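Local coordinates for histone-lysine N-methyltransferase SETMAR (Homo sapiens, PDB 3F2K), which joins a histone H3 lysine methyltransferase to a DNA-binding, mariner-derived transposase domain, the part present here, and acts in double-strand break repair and restart of stalled replication forks, at residues R13-S18 with P155-L161; K72-T76 with Y87-N91; I105-N109 with K143-Y149. The contacts are given in a common frame with arbitrary orientation. Residue numbers count along the deposited sequence, not the author numbering.

How the interactions relate
All three contacts lie in the transposase domain, which binds a magnesium ion through D38 and D130. Interaction 1 joins the N-terminal helix to the loop after the last strand of the sheet. The side chain of S158 is about 10 Å from the magnesium. Interaction 2 is a hairpin at one edge of the sheet, with the T76 side chain about 9 Å from the metal. Interaction 3 packs two helices, and the I105 side chain is about 14 Å from the magnesium. Interactions 2 and 3 are nearest, about 6 Å between closest atoms, and are in series. Both are nested inside the loop closed by interaction 1, with centres about 26 and 24 Å from its own.

Interaction 1: R13-S18 with P155-L161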
loop_
_atom_site.group_PDB
_atom_site.type_symbol
_atom_site.label_atom_id
_atom_site.label_comp_id
_atom_site.label_asym_id
_atom_site.label_seq_id
_atom_site.Cartn_x
_atom_site.Cartn_y
_atom_site.Cartn_z
ATOM N N ARG A 13 7.188 -19.238 -2.661
ATOM C CA ARG A 13 5.966 -18.481 -2.400
ATOM C C ARG A 13 5.788 -17.272 -3.331
ATOM O O ARG A 13 4.689 -17.014 -3.822
ATOM C CB ARG A 13 5.987 -17.973 -0.957
ATOM C CG ARG A 13 4.660 -17.328 -0.545
ATOM C CD ARG A 13 3.510 -18.347 -0.486
ATOM N NE ARG A 13 2.286 -17.671 -0.016
ATOM C CZ ARG A 13 1.102 -17.804 -0.590
ATOM N NH1 ARG A 13 0.967 -18.631 -1.605
ATOM N NH2 ARG A 13 0.046 -17.134 -0.119
ATOM N N ARG A 14 6.863 -16.503 -3.538
ATOM C CA ARG A 14 6.849 -15.359 -4.475
ATOM C C ARG A 14 6.507 -15.818 -5.872
ATOM O O ARG A 14 5.651 -15.179 -6.535
ATOM C CB ARG A 14 8.190 -14.577 -4.519
ATOM C CG ARG A 14 8.507 -13.887 -3.175
ATOM C CD ARG A 14 9.966 -13.373 -3.112
ATOM N NE ARG A 14 10.357 -12.673 -4.342
ATOM C CZ ARG A 14 10.193 -11.371 -4.598
ATOM N NH1 ARG A 14 9.491 -10.565 -3.754
ATOM N NH2 ARG A 14 10.646 -10.901 -5.769
ATOM N N PHE A 15 7.098 -16.932 -6.288
ATOM C CA PHE A 15 6.880 -17.402 -7.659
ATOM C C PHE A 15 5.421 -17.848 -7.781
ATOM O O PHE A 15 4.773 -17.477 -8.737
ATOM C CB PHE A 15 7.821 -18.552 -7.995
ATOM C CG PHE A 15 7.656 -19.110 -9.394
ATOM C CD1 PHE A 15 8.609 -18.820 -10.361
ATOM C CD2 PHE A 15 6.568 -19.931 -9.726
ATOM C CE1 PHE A 15 8.489 -19.305 -11.685
ATOM C CE2 PHE A 15 6.407 -20.437 -11.044
ATOM C CZ PHE A 15 7.396 -20.161 -12.023
ATOM N N GLU A 16 4.932 -18.615 -6.799
ATOM C CA GLU A 16 3.589 -19.186 -6.806
ATOM C C GLU A 16 2.562 -18.054 -6.885
ATOM O O GLU A 16 1.698 -18.027 -7.795
ATOM C CB GLU A 16 3.421 -20.081 -5.543
ATOM C CG GLU A 16 2.092 -20.939 -5.358
ATOM C CD GLU A 16 1.979 -21.679 -3.927
ATOM O OE1 GLU A 16 2.524 -21.217 -2.870
ATOM O OE2 GLU A 16 1.290 -22.749 -3.840
ATOM N N VAL A 17 2.681 -17.106 -5.971
ATOM C CA VAL A 17 1.715 -15.954 -5.944
ATOM C C VAL A 17 1.778 -15.119 -7.195
ATOM O O VAL A 17 0.740 -14.788 -7.755
ATOM C CB VAL A 17 1.954 -15.032 -4.731
ATOM C CG1 VAL A 17 1.061 -13.855 -4.832
ATOM C CG2 VAL A 17 1.663 -15.758 -3.423
ATOM N N SER A 18 2.986 -14.817 -7.662
ATOM C CA SER A 18 3.172 -14.058 -8.906
ATOM C C SER A 18 2.530 -14.710 -10.089
ATOM O O SER A 18 1.755 -14.079 -10.805
ATOM C CB SER A 18 4.660 -13.799 -9.187
ATOM O OG SER A 18 5.127 -12.838 -8.216
ATOM N N PRO A 155 3.118 -12.465 -0.967
ATOM C CA PRO A 155 4.189 -13.263 -0.358
ATOM C C PRO A 155 5.067 -12.470 0.594
ATOM O O PRO A 155 5.288 -11.264 0.385
ATOM C CB PRO A 155 5.037 -13.719 -1.578
ATOM C CG PRO A 155 4.832 -12.640 -2.659
ATOM C CD PRO A 155 3.387 -12.091 -2.369
ATOM N N PRO A 156 5.556 -13.104 1.669
ATOM C CA PRO A 156 6.398 -12.415 2.607
ATOM C C PRO A 156 7.661 -11.864 1.930
ATOM O O PRO A 156 8.038 -12.324 0.851
ATOM C CB PRO A 156 6.710 -13.510 3.661
ATOM C CG PRO A 156 5.434 -14.397 3.572
ATOM C CD PRO A 156 5.189 -14.460 2.127
ATOM N N TYR A 157 8.281 -10.872 2.574
ATOM C CA TYR A 157 9.520 -10.276 2.116
ATOM C C TYR A 157 9.484 -9.771 0.713
ATOM O O TYR A 157 10.445 -9.951 -0.027
ATOM C CB TYR A 157 10.680 -11.272 2.348
ATOM C CG TYR A 157 10.787 -11.637 3.795
ATOM C CD1 TYR A 157 11.299 -10.726 4.721
ATOM C CD2 TYR A 157 10.327 -12.875 4.257
ATOM C CE1 TYR A 157 11.387 -11.060 6.085
ATOM C CE2 TYR A 157 10.388 -13.206 5.612
ATOM C CZ TYR A 157 10.930 -12.308 6.500
ATOM O OH TYR A 157 11.008 -12.647 7.828
ATOM N N SER A 158 8.357 -9.168 0.322
ATOM C CA SER A 158 8.188 -8.770 -1.074
ATOM C C SER A 158 7.670 -7.282 -1.184
ATOM O O SER A 158 6.601 -7.052 -1.739
ATOM C CB SER A 158 7.169 -9.746 -1.750
ATOM O OG SER A 158 7.584 -11.097 -1.597
ATOM N N PRO A 159 8.461 -6.278 -0.703
ATOM C CA PRO A 159 8.086 -4.859 -0.880
ATOM C C PRO A 159 8.154 -4.488 -2.366
ATOM O O PRO A 159 7.521 -3.559 -2.799
ATOM C CB PRO A 159 9.159 -4.101 -0.045
ATOM C CG PRO A 159 10.396 -5.030 -0.073
ATOM C CD PRO A 159 9.748 -6.420 0.016
ATOM N N ASP A 160 8.854 -5.306 -3.167
ATOM C CA ASP A 160 8.966 -5.035 -4.608
ATOM C C ASP A 160 7.665 -5.428 -5.339
ATOM O O ASP A 160 7.555 -5.269 -6.585
ATOM C CB ASP A 160 10.165 -5.829 -5.231
ATOM C CG ASP A 160 10.140 -7.323 -4.916
ATOM O OD1 ASP A 160 9.462 -7.733 -3.940
ATOM O OD2 ASP A 160 10.846 -8.117 -5.643
ATOM N N LEU A 161 6.759 -6.084 -4.593
ATOM C CA LEU A 161 5.440 -6.485 -5.135
ATOM C C LEU A 161 4.298 -5.704 -4.429
ATOM O O LEU A 161 3.125 -5.975 -4.664
ATOM C CB LEU A 161 5.208 -7.984 -5.016
ATOM C CG LEU A 161 6.240 -8.845 -5.796
ATOM C CD1 LEU A 161 5.863 -10.357 -5.570
ATOM C CD2 LEU A 161 6.376 -8.491 -7.287
#
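The guanidinium of R14 holds the loop to the helix. It forms a two-pronged salt bridge with D160: NH1 of R14 to OD1 of D160 is 2.8 Å, and NH2 of R14 to OD2 of D160 is also 2.8 Å. NH1 of R14 also donates a hydrogen bond to OG of S158, at 2.9 Å. Both acceptor groups lie at the edge of the guanidinium, near its plane. L161 lies over one face, with its CD1 4.1 Å from NH1 of R14. The charged group is therefore anchored along its rim and covered by an apolar side chain.

P155 packs against the helix. Its ring meets it where the backbones are closest, 5.3 Å between CA of R14 and CA of P155. CB of P155 lies 3.8 Å from CA of R14. V17 adds an apolar contact, its CG1 3.8 Å from CD of P155. OG of S18 is 3.7 Å from CD1 of L161.

Residues 157-161 read YSPDL, a well-known sequence motif of mariner transposases. The S158 side chain is about 8 Å from that of the magnesium ligand D130, so the loop lies near the active site without contacting the metal.

R14 has further partners in the C-terminal tail: its NE bonds to O of G222 and its NH2 to O of S223. D160 O accepts a bond from R213 of helix 202-219, and S18 rests on W214 and C217 of that helix. The contact thus ties helix 8-27, the loop between strand 150-151 and helix 163-176, and the C-terminal helix with its tail into one unit.

Interaction 2: K72-T76 with Y87-N91; sequences KVMVT and YSFLN
Build two extended segments running antiparallel; the axes of strands 72-76 and 87-89 approach to 4.8 Å, at 163°. Phi/psi is extended, -116/150 at V75 and -116/139 at F89. V75 and F89 form a non-hydrogen-bonded pair, CA to CA 4.5 Å. T76 and S88 form the next, hydrogen-bonded pair (N of T76 to O of S88 3.1 Å, N of S88 to O of T76 2.9 Å). N of L90 then bonds to O of M74 at 3.0 Å. Water 1 bridges N of M74 (3.0 Å) and O of L90 (2.9 Å).

On the V75 and F89 face, V75 (chi1 p) is the bump. Its CG2 sits over the ring face of F89 (chi1 m) in a CH-pi contact, 3.9 Å from the ring centroid and 3.6 Å from CE1 of F89. V73 fills in beside it, CG2 to CB of F89 at 4.1 Å. Helix 184-196 covers this face. On the other side, CB of selenomethionine M74 (chi1 t) meets CD2 of L90 (chi1 t, chi2 p) at 4.1 Å, while OG of S88 (chi1 p) bonds to E104. Water 2 links OG1 of T76 (chi1 m; 2.7 Å) to O of S88 (3.2 Å).

This is the edge hairpin of an RNase H-like sheet. The chemistry implies two unlike faces: apolar beneath the helix, partly polar and hydrated around T76 and S88.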
loop_
_atom_site.group_PDB
_atom_site.type_symbol
_atom_site.label_atom_id
_atom_site.label_comp_id
_atom_site.label_asym_id
_atom_site.label_seq_id
_atom_site.Cartn_x
_atom_site.Cartn_y
_atom_site.Cartn_z
ATOM N N LYS A 72 10.450 10.943 14.242
ATOM C CA LYS A 72 9.797 10.329 13.078
ATOM C C LYS A 72 8.305 10.303 13.343
ATOM O O LYS A 72 7.835 10.365 14.507
ATOM C CB LYS A 72 10.329 8.889 12.829
ATOM C CG LYS A 72 10.236 7.958 14.053
ATOM C CD LYS A 72 10.948 6.614 13.862
ATOM C CE LYS A 72 10.400 5.564 14.883
ATOM N NZ LYS A 72 10.302 6.182 16.335
ATOM N N VAL A 73 7.524 10.190 12.261
ATOM C CA VAL A 73 6.094 10.003 12.411
ATOM C C VAL A 73 5.730 8.920 11.383
ATOM O O VAL A 73 6.258 8.928 10.260
ATOM C CB VAL A 73 5.304 11.345 12.211
ATOM C CG1 VAL A 73 5.638 12.019 10.838
ATOM C CG2 VAL A 73 3.777 11.168 12.422
HETATM N N MSE A 74 4.868 7.990 11.779
HETATM C CA MSE A 74 4.349 6.981 10.852
HETATM C C MSE A 74 3.137 7.446 10.076
HETATM O O MSE A 74 2.175 7.964 10.629
HETATM C CB MSE A 74 4.002 5.695 11.599
HETATM C CG MSE A 74 3.582 4.584 10.691
HETATM SE SE MSE A 74 3.272 2.997 11.806
HETATM C CE MSE A 74 1.340 2.944 11.707
ATOM N N VAL A 75 3.188 7.216 8.770
ATOM C CA VAL A 75 2.044 7.492 7.872
ATOM C C VAL A 75 1.577 6.155 7.285
ATOM O O VAL A 75 2.376 5.194 7.117
ATOM C CB VAL A 75 2.400 8.551 6.773
ATOM C CG1 VAL A 75 3.481 8.015 5.780
ATOM C CG2 VAL A 75 1.117 9.055 6.003
ATOM N N THR A 76 0.287 6.079 7.002
ATOM C CA THR A 76 -0.339 4.972 6.309
ATOM C C THR A 76 -1.110 5.690 5.170
ATOM O O THR A 76 -1.786 6.718 5.372
ATOM C CB THR A 76 -1.261 4.137 7.236
ATOM O OG1 THR A 76 -0.523 3.741 8.418
ATOM C CG2 THR A 76 -1.772 2.889 6.483
ATOM N N TYR A 87 -5.274 8.856 3.933
ATOM C CA TYR A 87 -3.966 8.690 4.628
ATOM C C TYR A 87 -4.084 9.213 6.042
ATOM O O TYR A 87 -4.982 10.018 6.345
ATOM C CB TYR A 87 -2.819 9.399 3.886
ATOM C CG TYR A 87 -2.963 10.906 3.780
ATOM C CD1 TYR A 87 -2.452 11.766 4.764
ATOM C CD2 TYR A 87 -3.569 11.463 2.676
ATOM C CE1 TYR A 87 -2.559 13.141 4.621
ATOM C CE2 TYR A 87 -3.708 12.852 2.527
ATOM C CZ TYR A 87 -3.218 13.664 3.495
ATOM O OH TYR A 87 -3.350 15.008 3.288
ATOM N N SER A 88 -3.190 8.797 6.923
ATOM C CA SER A 88 -3.372 9.172 8.345
ATOM C C SER A 88 -1.996 9.098 8.983
ATOM O O SER A 88 -1.110 8.358 8.498
ATOM C CB SER A 88 -4.355 8.236 9.076
ATOM O OG SER A 88 -3.932 6.884 9.098
ATOM N N PHE A 89 -1.822 9.869 10.037
ATOM C CA PHE A 89 -0.539 9.869 10.762
ATOM C C PHE A 89 -0.829 9.349 12.160
ATOM O O PHE A 89 -1.893 9.630 12.698
ATOM C CB PHE A 89 0.010 11.291 10.818
ATOM C CG PHE A 89 0.350 11.822 9.469
ATOM C CD1 PHE A 89 1.621 11.634 8.947
ATOM C CD2 PHE A 89 -0.598 12.475 8.703
ATOM C CE1 PHE A 89 1.944 12.111 7.662
ATOM C CE2 PHE A 89 -0.258 12.957 7.417
ATOM C CZ PHE A 89 0.990 12.759 6.920
ATOM N N LEU A 90 0.072 8.519 12.667
ATOM C CA LEU A 90 -0.046 7.949 14.004
ATOM C C LEU A 90 0.280 9.051 15.001
ATOM O O LEU A 90 1.385 9.647 14.948
ATOM C CB LEU A 90 0.933 6.787 14.127
ATOM C CG LEU A 90 0.977 5.868 15.351
ATOM C CD1 LEU A 90 -0.258 4.986 15.345
ATOM C CD2 LEU A 90 2.280 5.087 15.248
ATOM N N ASN A 91 -0.709 9.328 15.851
ATOM C CA ASN A 91 -0.750 10.437 16.822
ATOM C C ASN A 91 -0.432 9.995 18.250
ATOM O O ASN A 91 -0.582 8.810 18.616
ATOM C CB ASN A 91 -2.142 11.096 16.857
ATOM C CG ASN A 91 -2.573 11.652 15.519
ATOM O OD1 ASN A 91 -3.702 11.419 15.094
ATOM N ND2 ASN A 91 -1.685 12.379 14.849
HETATM O O HOH W 1 3.995 8.374 14.618
HETATM O O HOH W 2 -0.418 5.732 10.221
#

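Interaction 3: I105-N109 with K143-Y149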
loop_
_atom_site.group_PDB
_atom_site.type_symbol
_atom_site.label_atom_id
_atom_site.label_comp_id
_atom_site.label_asym_id
_atom_site.label_seq_id
_atom_site.Cartn_x
_atom_site.Cartn_y
_atom_site.Cartn_z
ATOM N N ILE A 105 -9.471 1.048 8.397
ATOM C CA ILE A 105 -10.117 0.412 7.206
ATOM C C ILE A 105 -11.560 0.914 7.086
ATOM O O ILE A 105 -12.006 1.285 6.012
ATOM C CB ILE A 105 -10.107 -1.100 7.369
ATOM C CG1 ILE A 105 -8.686 -1.657 7.147
ATOM C CG2 ILE A 105 -11.081 -1.809 6.415
ATOM C CD1 ILE A 105 -8.627 -3.171 7.546
ATOM N N ASP A 106 -12.271 0.959 8.201
ATOM C CA ASP A 106 -13.654 1.529 8.184
ATOM C C ASP A 106 -13.658 2.968 7.646
ATOM O O ASP A 106 -14.519 3.316 6.808
ATOM C CB ASP A 106 -14.243 1.480 9.588
ATOM C CG ASP A 106 -15.714 1.415 9.589
ATOM O OD1 ASP A 106 -16.346 2.467 9.289
ATOM O OD2 ASP A 106 -16.233 0.368 9.980
ATOM N N GLU A 107 -12.738 3.812 8.114
ATOM C CA GLU A 107 -12.699 5.235 7.691
ATOM C C GLU A 107 -12.326 5.287 6.214
ATOM O O GLU A 107 -12.965 6.038 5.461
ATOM C CB GLU A 107 -11.676 6.027 8.510
ATOM C CG GLU A 107 -11.726 7.538 8.236
ATOM C CD GLU A 107 -10.777 8.365 9.096
ATOM O OE1 GLU A 107 -10.275 7.852 10.119
ATOM O OE2 GLU A 107 -10.553 9.557 8.724
HETATM N N MSE A 108 -11.283 4.534 5.845
HETATM C CA MSE A 108 -10.869 4.453 4.404
HETATM C C MSE A 108 -12.061 4.039 3.498
HETATM O O MSE A 108 -12.233 4.618 2.413
HETATM C CB MSE A 108 -9.740 3.473 4.207
HETATM C CG MSE A 108 -9.341 3.272 2.653
HETATM SE SE MSE A 108 -10.296 1.972 1.835
HETATM C CE MSE A 108 -9.914 0.406 2.959
ATOM N N ASN A 109 -12.796 3.015 3.926
ATOM C CA ASN A 109 -13.887 2.531 3.150
ATOM C C ASN A 109 -14.989 3.619 2.980
ATOM O O ASN A 109 -15.603 3.717 1.894
ATOM C CB ASN A 109 -14.447 1.232 3.738
ATOM C CG ASN A 109 -15.503 0.598 2.827
ATOM O OD1 ASN A 109 -15.202 0.214 1.702
ATOM N ND2 ASN A 109 -16.797 0.582 3.310
ATOM N N LYS A 143 -13.442 -7.034 10.035
ATOM C CA LYS A 143 -13.825 -5.779 9.429
ATOM C C LYS A 143 -13.839 -5.925 7.910
ATOM O O LYS A 143 -14.739 -5.444 7.228
ATOM C CB LYS A 143 -12.836 -4.705 9.851
ATOM C CG LYS A 143 -13.188 -3.273 9.303
ATOM C CD LYS A 143 -14.602 -2.867 9.681
ATOM C CE LYS A 143 -14.751 -2.684 11.175
ATOM N NZ LYS A 143 -16.065 -1.952 11.398
ATOM N N LEU A 144 -12.783 -6.545 7.394
ATOM C CA LEU A 144 -12.672 -6.789 5.962
ATOM C C LEU A 144 -13.839 -7.649 5.508
ATOM O O LEU A 144 -14.516 -7.269 4.531
ATOM C CB LEU A 144 -11.323 -7.429 5.570
ATOM C CG LEU A 144 -10.211 -6.324 5.729
ATOM C CD1 LEU A 144 -8.798 -6.994 5.653
ATOM C CD2 LEU A 144 -10.286 -5.109 4.750
ATOM N N ASN A 145 -14.145 -8.723 6.237
ATOM C CA ASN A 145 -15.237 -9.575 5.817
ATOM C C ASN A 145 -16.582 -8.765 5.822
ATOM O O ASN A 145 -17.369 -8.832 4.857
ATOM C CB ASN A 145 -15.302 -10.835 6.692
ATOM C CG ASN A 145 -16.535 -11.702 6.384
ATOM O OD1 ASN A 145 -17.535 -11.673 7.145
ATOM N ND2 ASN A 145 -16.477 -12.454 5.300
ATOM N N GLU A 146 -16.812 -8.008 6.881
ATOM C CA GLU A 146 -18.024 -7.233 7.066
ATOM C C GLU A 146 -18.228 -6.151 6.034
ATOM O O GLU A 146 -19.359 -5.967 5.600
ATOM C CB GLU A 146 -18.077 -6.627 8.464
ATOM C CG GLU A 146 -18.211 -7.681 9.496
ATOM C CD GLU A 146 -18.428 -7.075 10.882
ATOM O OE1 GLU A 146 -18.169 -5.874 11.029
ATOM O OE2 GLU A 146 -18.823 -7.812 11.817
ATOM N N LEU A 147 -17.146 -5.557 5.535
ATOM C CA LEU A 147 -17.293 -4.517 4.541
ATOM C C LEU A 147 -17.229 -5.020 3.131
ATOM O O LEU A 147 -17.364 -4.212 2.205
ATOM C CB LEU A 147 -16.250 -3.423 4.757
ATOM C CG LEU A 147 -16.295 -2.632 6.069
ATOM C CD1 LEU A 147 -15.159 -1.676 6.046
ATOM C CD2 LEU A 147 -17.677 -1.815 6.203
ATOM N N GLY A 148 -16.983 -6.331 2.965
ATOM C CA GLY A 148 -16.991 -6.976 1.614
ATOM C C GLY A 148 -15.662 -6.952 0.875
ATOM O O GLY A 148 -15.649 -7.061 -0.344
ATOM N N TYR A 149 -14.534 -6.889 1.615
ATOM C CA TYR A 149 -13.144 -6.861 0.973
ATOM C C TYR A 149 -12.565 -8.252 0.824
ATOM O O TYR A 149 -12.474 -9.011 1.791
ATOM C CB TYR A 149 -12.151 -5.969 1.779
ATOM C CG TYR A 149 -12.311 -4.478 1.618
ATOM C CD1 TYR A 149 -11.334 -3.709 0.962
ATOM C CD2 TYR A 149 -13.407 -3.785 2.217
ATOM C CE1 TYR A 149 -11.476 -2.343 0.807
ATOM C CE2 TYR A 149 -13.570 -2.414 2.053
ATOM C CZ TYR A 149 -12.597 -1.694 1.318
ATOM O OH TYR A 149 -12.738 -0.349 1.162
#
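Two helices of the RNase H-like transposase core, 98-115 and 140-147, pack side by side here. The segments 105-109 and 143-147 run in roughly the same direction, 28° apart, with axes 10.8 Å apart at closest approach. A polar pair lies at each end of the contact, with an apolar patch between.

At one end, NZ of K143 forms a salt bridge with OD2 of D106 at 2.7 Å. At the other, OH of Y149 donates a hydrogen bond to OD1 of N109 at 2.6 Å. Between them, CG2 of I105 touches CD2 of L144 at 3.8 Å and CD1 of L147 at 4.1 Å. The same L147 CD1 lies 3.8 Å from CB of N109 and 4.1 Å from CA of D106, so this leucine sits in the hollow formed by I105, D106 and N109. Selenomethionine M108 makes a Met-aromatic contact with Y149. Its SE is 5.5 Å from the ring centroid, in an oblique position, and its CE is 3.8 Å from CZ of Y149.

The second helix finishes in a Schellman motif. G148 has positive phi (88°), N of Y149 bonds to O of L144 at 2.9 Å, and N of G148 to O of N145 at 3.2 Å. This turn leads the chain to Y149.

Against the sheet, I105 and M108 rest on W78, and L144 and Y149 on L127. Helix 140-147 belongs to the crossover between the parallel strands 126-128 and 150-151. Helices layered in this way on a mixed sheet of strand order 3-2-1-4-5 are typical of the RNase H-like fold of DDE-family transposases.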